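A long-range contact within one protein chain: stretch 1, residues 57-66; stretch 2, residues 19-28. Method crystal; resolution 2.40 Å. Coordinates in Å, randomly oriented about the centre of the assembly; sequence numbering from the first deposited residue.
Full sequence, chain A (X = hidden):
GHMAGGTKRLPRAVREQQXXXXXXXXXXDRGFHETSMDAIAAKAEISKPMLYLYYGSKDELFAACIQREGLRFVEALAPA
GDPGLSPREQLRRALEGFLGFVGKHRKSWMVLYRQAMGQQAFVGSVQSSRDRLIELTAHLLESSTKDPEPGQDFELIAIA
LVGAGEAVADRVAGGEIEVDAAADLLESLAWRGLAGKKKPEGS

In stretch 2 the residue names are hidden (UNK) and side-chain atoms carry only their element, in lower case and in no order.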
ATOM      1  N   SER A  57     -18.594   6.421 -17.656  1.00 56.88           N
ATOM      2  CA  SER A  57     -17.622   5.343 -17.719  1.00 55.80           C
ATOM      3  C   SER A  57     -17.295   4.850 -16.326  1.00 55.48           C
ATOM      4  O   SER A  57     -17.479   5.578 -15.335  1.00 55.75           O
ATOM      5  CB  SER A  57     -16.346   5.824 -18.381  1.00 56.01           C
ATOM      6  OG  SER A  57     -15.690   6.688 -17.496  1.00 55.01           O
ATOM      7  N   LYS A  58     -16.763   3.628 -16.270  1.00 54.19           N
ATOM      8  CA  LYS A  58     -16.382   2.968 -15.016  1.00 52.83           C
ATOM      9  C   LYS A  58     -15.414   3.798 -14.211  1.00 52.41           C
ATOM     10  O   LYS A  58     -15.572   3.917 -13.001  1.00 53.04           O
ATOM     11  CB  LYS A  58     -15.786   1.580 -15.262  1.00 52.47           C
ATOM     12  CG  LYS A  58     -15.751   0.698 -14.032  1.00 50.68           C
ATOM     13  CD  LYS A  58     -14.483  -0.149 -13.942  1.00 51.31           C
ATOM     14  CE  LYS A  58     -14.374  -1.273 -14.986  1.00 51.80           C
ATOM     15  NZ  LYS A  58     -13.116  -2.130 -14.805  1.00 51.89           N
ATOM     16  N   ASP A  59     -14.431   4.391 -14.871  1.00 51.33           N
ATOM     17  CA  ASP A  59     -13.371   5.074 -14.148  1.00 51.19           C
ATOM     18  C   ASP A  59     -13.770   6.468 -13.708  1.00 49.67           C
ATOM     19  O   ASP A  59     -13.319   6.922 -12.669  1.00 49.56           O
ATOM     20  CB  ASP A  59     -12.059   5.089 -14.946  1.00 52.23           C
ATOM     21  CG  ASP A  59     -12.270   5.413 -16.414  1.00 54.20           C
ATOM     22  OD1 ASP A  59     -11.258   5.640 -17.132  1.00 55.69           O
ATOM     23  OD2 ASP A  59     -13.452   5.427 -16.855  1.00 58.03           O
ATOM     24  N   GLU A  60     -14.643   7.114 -14.477  1.00 47.90           N
ATOM     25  CA  GLU A  60     -15.249   8.369 -14.078  1.00 46.75           C
ATOM     26  C   GLU A  60     -16.073   8.202 -12.785  1.00 45.65           C
ATOM     27  O   GLU A  60     -16.009   9.036 -11.876  1.00 46.33           O
ATOM     28  CB  GLU A  60     -16.123   8.899 -15.208  1.00 47.18           C
ATOM     29  CG  GLU A  60     -16.793  10.241 -14.923  1.00 50.22           C
ATOM     30  CD  GLU A  60     -15.969  11.419 -15.398  1.00 54.92           C
ATOM     31  OE1 GLU A  60     -15.911  11.608 -16.633  1.00 58.00           O
ATOM     32  OE2 GLU A  60     -15.378  12.157 -14.563  1.00 58.00           O
ATOM     33  N   LEU A  61     -16.817   7.105 -12.703  1.00 43.79           N
ATOM     34  CA  LEU A  61     -17.529   6.722 -11.502  1.00 42.72           C
ATOM     35  C   LEU A  61     -16.550   6.419 -10.372  1.00 42.53           C
ATOM     36  O   LEU A  61     -16.776   6.760  -9.207  1.00 41.77           O
ATOM     37  CB  LEU A  61     -18.367   5.475 -11.789  1.00 42.09           C
ATOM     38  CG  LEU A  61     -19.659   5.334 -10.988  1.00 42.25           C
ATOM     39  CD1 LEU A  61     -20.212   3.930 -11.066  1.00 40.13           C
ATOM     40  CD2 LEU A  61     -19.511   5.789  -9.554  1.00 38.79           C
ATOM     41  N   PHE A  62     -15.450   5.766 -10.745  1.00 42.69           N
ATOM     42  CA  PHE A  62     -14.396   5.411  -9.814  1.00 41.79           C
ATOM     43  C   PHE A  62     -13.749   6.642  -9.253  1.00 41.09           C
ATOM     44  O   PHE A  62     -13.434   6.672  -8.098  1.00 42.00           O
ATOM     45  CB  PHE A  62     -13.301   4.569 -10.470  1.00 41.83           C
ATOM     46  CG  PHE A  62     -12.313   4.069  -9.485  1.00 41.79           C
ATOM     47  CD1 PHE A  62     -12.680   3.097  -8.556  1.00 43.52           C
ATOM     48  CD2 PHE A  62     -11.052   4.596  -9.423  1.00 43.45           C
ATOM     49  CE1 PHE A  62     -11.786   2.623  -7.604  1.00 43.59           C
ATOM     50  CE2 PHE A  62     -10.131   4.128  -8.475  1.00 45.52           C
ATOM     51  CZ  PHE A  62     -10.503   3.137  -7.559  1.00 46.63           C
ATOM     52  N   ALA A  63     -13.538   7.657 -10.068  1.00 39.96           N
ATOM     53  CA  ALA A  63     -12.998   8.904  -9.543  1.00 39.19           C
ATOM     54  C   ALA A  63     -14.047   9.631  -8.651  1.00 38.54           C
ATOM     55  O   ALA A  63     -13.683  10.237  -7.645  1.00 38.24           O
ATOM     56  CB  ALA A  63     -12.545   9.804 -10.714  1.00 38.61           C
ATOM     57  N   ALA A  64     -15.339   9.590  -9.009  1.00 38.10           N
ATOM     58  CA  ALA A  64     -16.361  10.278  -8.155  1.00 38.31           C
ATOM     59  C   ALA A  64     -16.376   9.627  -6.764  1.00 38.53           C
ATOM     60  O   ALA A  64     -16.232  10.254  -5.734  1.00 37.88           O
ATOM     61  CB  ALA A  64     -17.732  10.228  -8.781  1.00 36.21           C
ATOM     62  N   CYS A  65     -16.488   8.324  -6.785  1.00 40.02           N
ATOM     63  CA  CYS A  65     -16.355   7.514  -5.604  1.00 42.43           C
ATOM     64  C   CYS A  65     -15.077   7.806  -4.838  1.00 42.36           C
ATOM     65  O   CYS A  65     -15.100   7.958  -3.611  1.00 42.38           O
ATOM     66  CB  CYS A  65     -16.364   6.059  -6.048  1.00 42.75           C
ATOM     67  SG  CYS A  65     -17.000   5.044  -4.789  1.00 50.36           S
ATOM     68  N   ILE A  66     -13.956   7.907  -5.548  1.00 42.57           N
ATOM     69  CA  ILE A  66     -12.696   8.176  -4.879  1.00 43.56           C
ATOM     70  C   ILE A  66     -12.716   9.569  -4.260  1.00 43.91           C
ATOM     71  O   ILE A  66     -12.292   9.772  -3.127  1.00 43.62           O
ATOM     72  CB  ILE A  66     -11.447   7.980  -5.829  1.00 43.98           C
ATOM     73  CG1 ILE A  66     -11.177   6.491  -6.015  1.00 44.64           C
ATOM     74  CG2 ILE A  66     -10.188   8.694  -5.294  1.00 41.28           C
ATOM     75  CD1 ILE A  66     -10.193   5.922  -5.046  1.00 47.22           C
ATOM     76  N   UNK A  19     -25.895   5.750  -5.776  1.00 61.10           N
ATOM     77  CA  UNK A  19     -25.017   5.216  -6.821  1.00 58.87           C
ATOM     78  C   UNK A  19     -23.593   5.075  -6.319  1.00 57.15           C
ATOM     79  O   UNK A  19     -22.903   4.157  -6.689  1.00 57.35           O
ATOM     80  c   UNK A  19     -26.128   5.925  -8.988  1.00 61.98           C
ATOM     81  c   UNK A  19     -24.997   6.145  -8.031  1.00 58.45           C
ATOM     82 se   UNK A  19     -26.312   7.334 -10.346  0.75 66.79          SE
ATOM     83  c   UNK A  19     -27.416   6.323 -11.583  1.00 69.54           C
ATOM     84  N   UNK A  20     -23.149   6.014  -5.510  1.00 55.27           N
ATOM     85  CA  UNK A  20     -21.806   6.008  -4.990  1.00 54.28           C
ATOM     86  C   UNK A  20     -21.617   4.950  -3.888  1.00 54.32           C
ATOM     87  O   UNK A  20     -20.571   4.281  -3.823  1.00 53.04           O
ATOM     88  c   UNK A  20     -21.392   7.431  -4.566  1.00 54.15           C
ATOM     89  c   UNK A  20     -19.994   8.206  -6.623  1.00 52.91           C
ATOM     90  c   UNK A  20     -21.117   9.878  -5.229  1.00 53.71           C
ATOM     91  c   UNK A  20     -21.193   8.452  -5.728  1.00 51.84           C
ATOM     92  N   UNK A  21     -22.648   4.746  -3.068  1.00 54.16           N
ATOM     93  CA  UNK A  21     -22.617   3.687  -2.053  1.00 53.89           C
ATOM     94  C   UNK A  21     -22.488   2.310  -2.677  1.00 54.06           C
ATOM     95  O   UNK A  21     -21.820   1.415  -2.152  1.00 53.76           O
ATOM     96  c   UNK A  21     -23.909   3.704  -1.234  1.00 54.06           C
ATOM     97  o   UNK A  21     -25.033   5.060   0.334  1.00 56.49           O
ATOM     98  o   UNK A  21     -23.013   5.641  -0.213  1.00 59.15           O
ATOM     99  c   UNK A  21     -23.992   4.880  -0.309  1.00 54.61           C
ATOM    100  N   UNK A  22     -23.180   2.128  -3.787  1.00 54.18           N
ATOM    101  CA  UNK A  22     -23.190   0.847  -4.480  1.00 54.36           C
ATOM    102  C   UNK A  22     -21.873   0.607  -5.234  1.00 54.70           C
ATOM    103  O   UNK A  22     -21.451  -0.532  -5.404  1.00 54.53           O
ATOM    104  c   UNK A  22     -24.348   0.818  -5.449  1.00 54.89           C
ATOM    105  N   UNK A  23     -21.259   1.695  -5.708  1.00 54.42           N
ATOM    106  CA  UNK A  23     -20.005   1.641  -6.450  1.00 54.00           C
ATOM    107  C   UNK A  23     -18.931   1.283  -5.466  1.00 54.50           C
ATOM    108  O   UNK A  23     -18.016   0.521  -5.802  1.00 55.06           O
ATOM    109  c   UNK A  23     -19.690   2.981  -7.072  1.00 52.76           C
ATOM    110  N   UNK A  24     -19.037   1.845  -4.266  1.00 54.36           N
ATOM    111  CA  UNK A  24     -18.057   1.597  -3.242  1.00 56.06           C
ATOM    112  C   UNK A  24     -18.021   0.089  -2.941  1.00 56.73           C
ATOM    113  O   UNK A  24     -16.950  -0.551  -3.033  1.00 56.54           O
ATOM    114  c   UNK A  24     -18.274   2.485  -1.993  1.00 55.87           C
ATOM    115  c   UNK A  24     -17.861   3.871  -2.306  1.00 57.46           C
ATOM    116  c   UNK A  24     -17.395   2.049  -0.853  1.00 57.34           C
ATOM    117  N   UNK A  25     -19.183  -0.463  -2.612  1.00 57.66           N
ATOM    118  CA  UNK A  25     -19.390  -1.915  -2.503  1.00 59.35           C
ATOM    119  C   UNK A  25     -18.634  -2.688  -3.567  1.00 59.10           C
ATOM    120  O   UNK A  25     -17.630  -3.366  -3.288  1.00 58.96           O
ATOM    121  c   UNK A  25     -21.733  -1.668  -1.545  1.00 63.41           C
ATOM    122  c   UNK A  25     -20.879  -2.246  -2.660  1.00 60.23           C
ATOM    123  o   UNK A  25     -21.231  -0.836  -0.742  1.00 68.49           O
ATOM    124  o   UNK A  25     -22.925  -2.045  -1.469  1.00 67.23           O
ATOM    125  N   UNK A  26     -19.102  -2.541  -4.795  1.00 58.70           N
ATOM    126  CA  UNK A  26     -18.570  -3.317  -5.879  1.00 58.94           C
ATOM    127  C   UNK A  26     -17.069  -3.084  -6.059  1.00 58.98           C
ATOM    128  O   UNK A  26     -16.326  -4.033  -6.327  1.00 60.01           O
ATOM    129  c   UNK A  26     -19.034  -4.194  -8.185  1.00 58.49           C
ATOM    130  c   UNK A  26     -20.869  -3.057  -6.933  1.00 58.28           C
ATOM    131  c   UNK A  26     -19.363  -3.091  -7.198  1.00 59.21           C
ATOM    132  N   UNK A  27     -16.599  -1.850  -5.907  1.00 58.84           N
ATOM    133  CA  UNK A  27     -15.172  -1.617  -6.078  1.00 58.72           C
ATOM    134  C   UNK A  27     -14.349  -2.282  -4.959  1.00 59.53           C
ATOM    135  O   UNK A  27     -13.276  -2.849  -5.216  1.00 59.41           O
ATOM    136  c   UNK A  27     -16.080   2.347  -8.718  1.00 57.22           C
ATOM    137  c   UNK A  27     -15.571   1.761  -9.922  1.00 59.34           C
ATOM    138  c   UNK A  27     -14.827   0.560  -9.868  1.00 58.34           C
ATOM    139  c   UNK A  27     -14.854  -0.137  -6.131  1.00 58.30           C
ATOM    140  c   UNK A  27     -14.585  -0.055  -8.623  1.00 57.99           C
ATOM    141  c   UNK A  27     -15.839   1.716  -7.518  1.00 59.17           C
ATOM    142  c   UNK A  27     -15.106   0.499  -7.450  1.00 58.20           C
ATOM    143  N   UNK A  28     -14.839  -2.196  -3.718  1.00 60.37           N
ATOM    144  CA  UNK A  28     -14.135  -2.812  -2.583  1.00 61.36           C
ATOM    145  C   UNK A  28     -14.301  -4.332  -2.608  1.00 61.79           C
ATOM    146  O   UNK A  28     -13.363  -5.061  -2.332  1.00 61.96           O
ATOM    147  c   UNK A  28     -14.558  -2.221  -1.228  1.00 60.94           C
ATOM    148  o   UNK A  28     -15.868  -2.629  -0.880  1.00 62.99           O
TER

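Position 19, the first of the stretch in a helix that began earlier, has four side-chain atoms in an unbranched chain: two carbons, a selenium and a last carbon. That order identifies selenomethionine, Met19. Its CA-to-CB bond points sideways and its end leads away, so the nearest approach is Met19 CB to Leu61 CD2, 5.7 Å, and the long chain spends its bulk elsewhere.

Position 20 carries four carbons, forked at the second. One tip lies against Leu61, Ala64 and Cys65. A fork one carbon beyond CB means leucine, Leu20. Although its CA-to-CB bond points sideways, the m, t rotamer brings its end nearer: CD2 sits 3.8 Å from Leu61 CD2, 3.7 Å from Ala64 CB and 3.5 Å from the backbone N of Cys65. The reach of leucine suits a place where the bond itself does not aim at the partner.

At position 21 there are two carbons, the second carrying two oxygens, and no contact with stretch 1. This is a carboxylate on a short stem, Asp21; its CA-to-CB bond points away from the other stretch, and the residue is partly exposed, as fits a charged group.

A single carbon stands at position 22, its CB 7.6 Å from Leu61 CD1: Ala22, buried, where a methyl leaves no polar group unmet. Position 23 also has one carbon, here pointing toward stretch 1 and touching Leu61 and Cys65. It is Ala23, whose CB lies 3.8 Å from Leu61 CD2 and 4.1 Å from Cys65 SG. A methyl group fills this place while leaving room for the leucine tip and the sulfur.

Position 24 has three carbons, with the branch at CB itself, and one of them approaches Cys65. This is valine, Val24. The modelled separation of CG2 from Cys65 SG, 2.9 Å, is too short for a real packing distance, so only the neighbourhood of the two apolar groups is meaningful.

Position 25 repeats the pattern of two carbons and two oxygens; Asp25 is out of reach, and partial exposure suits its charge. Position 26, three carbons branched at CB, is also out of reach: Val26, apolar as suits a buried site.

Position 27 holds one carbon and a ring of six carbons, which meets Lys58 O and the Phe62 ring; a ring of carbon alone, bearing no oxygen, is phenylalanine, Phe27. Its CA-to-CB bond points toward stretch 1, and it has the largest covered area of either stretch. Phe62 turns its edge toward the face of this ring, with CD1 3.5 Å from Phe27 CZ and the planes at 80°. Lys58 O, 3.8 Å from Phe27 CZ, lies at the ring's edge. A flat, wide side chain can meet several residues in this way.

Position 28 has one carbon and one oxygen: Ser28, out of reach of stretch 1. A small hydroxyl can stay close to its own helix, and OG lies 3.2 Å from Val24 O and 3.1 Å from Asp25 O.

The two helices cross at 103°, with axes 9.6 Å apart at closest approach. No hydrogen bond joins them; apolar packing does the work, as Leu20, Ala23, Val24 and Phe27 line one side of the hidden helix against Leu61, Phe62, Ala64 and Cys65.

Stretch 2 (19-28) MLDAAVDVFS
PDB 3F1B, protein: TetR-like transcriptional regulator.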